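Local coordinates for MdbA protein (Corynebacterium matruchotii ATCC 14266, PDB 6BO0) that is a thiol-disulfide oxidoreductase of the DsbA family, probably forming disulfide bonds in proteins exported across the cell membrane, at residues K8-Y13 against A136-A141. Numbering follows the deposited sequence. Where two conformers were deposited one is given.
Sequences KFAETY and AKILGA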
ATOM      1  N   LYS A   8      17.306   9.797  -7.622  1.00 26.93           N
ATOM      2  CA  LYS A   8      16.906   9.163  -8.894  0.60 28.82           C
ATOM      3  C   LYS A   8      15.584   8.390  -8.876  1.00 22.55           C
ATOM      4  O   LYS A   8      15.091   7.985  -9.970  1.00 27.69           O
ATOM      5  CB  LYS A   8      18.032   8.274  -9.449  0.60 37.44           C
ATOM      6  CG  LYS A   8      19.023   9.011 -10.348  0.60 43.30           C
ATOM      7  CD  LYS A   8      19.753  10.155  -9.649  0.60 44.97           C
ATOM      8  CE  LYS A   8      19.124  11.519  -9.914  0.60 45.79           C
ATOM      9  NZ  LYS A   8      19.962  12.639  -9.408  0.60 49.23           N
ATOM     10  N   PHE A   9      15.001   8.195  -7.689  1.00 22.20           N
ATOM     11  CA  PHE A   9      13.741   7.551  -7.521  1.00 23.47           C
ATOM     12  C   PHE A   9      12.704   8.297  -8.301  1.00 19.81           C
ATOM     13  O   PHE A   9      11.746   7.688  -8.690  1.00 21.46           O
ATOM     14  CB  PHE A   9      13.343   7.526  -6.016  1.00 21.65           C
ATOM     15  CG  PHE A   9      14.046   6.464  -5.190  1.00 19.94           C
ATOM     16  CD1 PHE A   9      15.064   5.677  -5.747  1.00 28.02           C
ATOM     17  CD2 PHE A   9      13.694   6.264  -3.870  1.00 22.83           C
ATOM     18  CE1 PHE A   9      15.714   4.711  -4.990  1.00 28.29           C
ATOM     19  CE2 PHE A   9      14.358   5.310  -3.103  1.00 27.63           C
ATOM     20  CZ  PHE A   9      15.351   4.521  -3.662  1.00 30.18           C
ATOM     21  N   ALA A  10      12.863   9.619  -8.508  1.00 20.72           N
ATOM     22  CA  ALA A  10      11.828  10.384  -9.215  1.00 23.82           C
ATOM     23  C   ALA A  10      11.656   9.909 -10.667  1.00 21.90           C
ATOM     24  O   ALA A  10      10.581  10.034 -11.248  1.00 29.04           O
ATOM     25  CB  ALA A  10      12.153  11.875  -9.173  1.00 26.30           C
ATOM     26  N   GLU A  11      12.735   9.383 -11.239  1.00 22.80           N
ATOM     27  CA  GLU A  11      12.706   8.799 -12.586  1.00 24.84           C
ATOM     28  C   GLU A  11      12.180   7.376 -12.551  1.00 22.34           C
ATOM     29  O   GLU A  11      11.498   6.937 -13.462  1.00 26.85           O
ATOM     30  CB  GLU A  11      14.109   8.787 -13.220  1.00 29.05           C
ATOM     31  CG  GLU A  11      14.780  10.146 -13.374  1.00 36.26           C
ATOM     32  CD  GLU A  11      16.253  10.076 -13.837  1.00 45.42           C
ATOM     33  OE1 GLU A  11      16.845   8.966 -13.935  1.00 40.84           O
ATOM     34  OE2 GLU A  11      16.844  11.148 -14.115  1.00 58.22           O
ATOM     35  N   THR A  12      12.526   6.655 -11.499  1.00 20.73           N
ATOM     36  CA  THR A  12      12.238   5.238 -11.397  1.00 20.69           C
ATOM     37  C   THR A  12      10.769   4.954 -11.073  1.00 20.01           C
ATOM     38  O   THR A  12      10.182   4.032 -11.649  1.00 25.15           O
ATOM     39  CB  THR A  12      13.184   4.597 -10.353  1.00 21.73           C
ATOM     40  OG1 THR A  12      14.542   4.894 -10.716  1.00 22.99           O
ATOM     41  CG2 THR A  12      13.033   3.103 -10.299  1.00 22.60           C
ATOM     42  N   TYR A  13      10.203   5.740 -10.154  1.00 17.01           N
ATOM     43  CA  TYR A  13       8.868   5.535  -9.639  1.00 17.52           C
ATOM     44  C   TYR A  13       7.993   6.704 -10.059  1.00 17.99           C
ATOM     45  O   TYR A  13       7.692   7.592  -9.272  1.00 19.71           O
ATOM     46  CB  TYR A  13       8.937   5.358  -8.116  1.00 17.20           C
ATOM     47  CG  TYR A  13       9.867   4.219  -7.735  1.00 16.64           C
ATOM     48  CD1 TYR A  13       9.529   2.903  -7.998  1.00 18.33           C
ATOM     49  CD2 TYR A  13      11.086   4.469  -7.130  1.00 17.15           C
ATOM     50  CE1 TYR A  13      10.392   1.861  -7.696  1.00 19.27           C
ATOM     51  CE2 TYR A  13      11.942   3.438  -6.806  1.00 16.54           C
ATOM     52  CZ  TYR A  13      11.591   2.133  -7.090  1.00 17.52           C
ATOM     53  OH  TYR A  13      12.458   1.111  -6.773  1.00 20.34           O
ATOM     54  N   ALA A 136       9.097  10.804  -0.005  1.00 10.65           N
ATOM     55  CA  ALA A 136       7.786  11.258  -0.447  1.00 10.92           C
ATOM     56  C   ALA A 136       7.893  12.572  -1.206  1.00 11.62           C
ATOM     57  O   ALA A 136       7.230  12.766  -2.241  1.00 12.20           O
ATOM     58  CB  ALA A 136       6.827  11.381   0.744  1.00 11.69           C
ATOM     59  N   LYS A 137       8.735  13.489  -0.708  1.00 11.51           N
ATOM     60  CA  LYS A 137       8.944  14.760  -1.400  1.00 12.59           C
ATOM     61  C   LYS A 137       9.502  14.527  -2.810  1.00 12.97           C
ATOM     62  O   LYS A 137       9.023  15.124  -3.780  1.00 14.33           O
ATOM     63  CB  LYS A 137       9.865  15.656  -0.596  1.00 13.72           C
ATOM     64  CG  LYS A 137      10.058  17.046  -1.201  1.00 16.45           C
ATOM     65  CD  LYS A 137      10.904  17.934  -0.311  1.00 21.32           C
ATOM     66  CE  LYS A 137      11.066  19.324  -0.913  1.00 28.80           C
ATOM     67  NZ  LYS A 137       9.778  20.056  -0.992  1.00 33.07           N
ATOM     68  N   ILE A 138      10.493  13.654  -2.919  1.00 13.01           N
ATOM     69  CA  ILE A 138      11.097  13.343  -4.204  1.00 14.20           C
ATOM     70  C   ILE A 138      10.037  12.783  -5.183  1.00 13.75           C
ATOM     71  O   ILE A 138      10.076  13.069  -6.389  1.00 15.41           O
ATOM     72  CB  ILE A 138      12.288  12.371  -4.012  1.00 16.08           C
ATOM     73  CG1 ILE A 138      13.463  13.087  -3.299  1.00 16.37           C
ATOM     74  CG2 ILE A 138      12.775  11.817  -5.348  1.00 18.35           C
ATOM     75  CD1 ILE A 138      14.506  12.160  -2.702  1.00 19.59           C
ATOM     76  N   LEU A 139       9.084  12.008  -4.654  1.00 13.09           N
ATOM     77  CA  LEU A 139       8.022  11.404  -5.468  1.00 13.58           C
ATOM     78  C   LEU A 139       6.799  12.298  -5.642  1.00 14.14           C
ATOM     79  O   LEU A 139       5.787  11.845  -6.149  1.00 17.32           O
ATOM     80  CB  LEU A 139       7.635  10.042  -4.917  1.00 13.68           C
ATOM     81  CG  LEU A 139       8.770   9.021  -5.012  1.00 15.61           C
ATOM     82  CD1 LEU A 139       8.207   7.658  -4.585  1.00 17.43           C
ATOM     83  CD2 LEU A 139       9.408   8.919  -6.377  1.00 17.51           C
ATOM     84  N   GLY A 140       6.900  13.561  -5.259  1.00 14.02           N
ATOM     85  CA  GLY A 140       5.886  14.531  -5.620  1.00 14.81           C
ATOM     86  C   GLY A 140       4.850  14.874  -4.576  1.00 13.57           C
ATOM     87  O   GLY A 140       3.889  15.573  -4.888  1.00 14.50           O
ATOM     88  N   ALA A 141       5.030  14.429  -3.330  1.00 12.75           N
ATOM     89  CA  ALA A 141       4.032  14.721  -2.295  1.00 12.75           C
ATOM     90  C   ALA A 141       3.950  16.223  -2.006  1.00 12.24           C
ATOM     91  O   ALA A 141       4.941  16.943  -2.102  1.00 12.90           O
ATOM     92  CB  ALA A 141       4.364  13.965  -1.024  1.00 12.26           C
TER
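Leu139 and Ile138 each press one methyl, CD2 and CG2, against helix 9-12 and the Tyr13 that follows it, and the contact between the segments is wholly van der Waals. Leu139 does most of the touching through one branch. CG stands anti to the carbonyl carbon (chi1 -65°), and the CD2 branch beyond it lies among Phe9 CB, Ala10 CA and Tyr13 CB. The closest apolar side-chain approach there is Leu139 CD2 to Tyr13 CB, 4.0 Å; Phe9 CB stands at 4.2 Å from the same CD2. Leu139 CD2 also meets two backbone carbonyls, Phe9 O at 3.5 Å and Tyr13 O at 3.6 Å. Phe9 O is already engaged within its own turn, where it accepts from Tyr13 N. Ile138 meets Ala10: Ile138 CG2, anti to the backbone N, comes to 3.9 Å from Ala10 CB, and Ala10 CB also rests 3.7 Å from Ile138 O.

Ile138 is the last residue of helix 129-138 and Leu139 the first beyond it; the helix closes in a Schellman motif: Gly140, at positive phi, is the C' residue, with Ala141 N bonded to Ala136 O and Gly140 N to Lys137 O. The contact joins the N-terminal region to the helices that lie between strands 72-78 and 181-184 of the DsbA-like thioredoxin fold, at the protein surface.

The aromatic rings turn away from Leu139 and pack on each other within segment 8-13. Tyr13 CE2 lies 3.9 Å above one face of the Phe9 ring, toward its rim, while Phe9 CB meets the edge of the Tyr13 ring in plane; Thr12 CG2 sits over a Tyr13 face. Both aromatic side chains reach Met115 of helix 106-118, and Tyr13 OH hydrogen-bonds to Glu119 OE2.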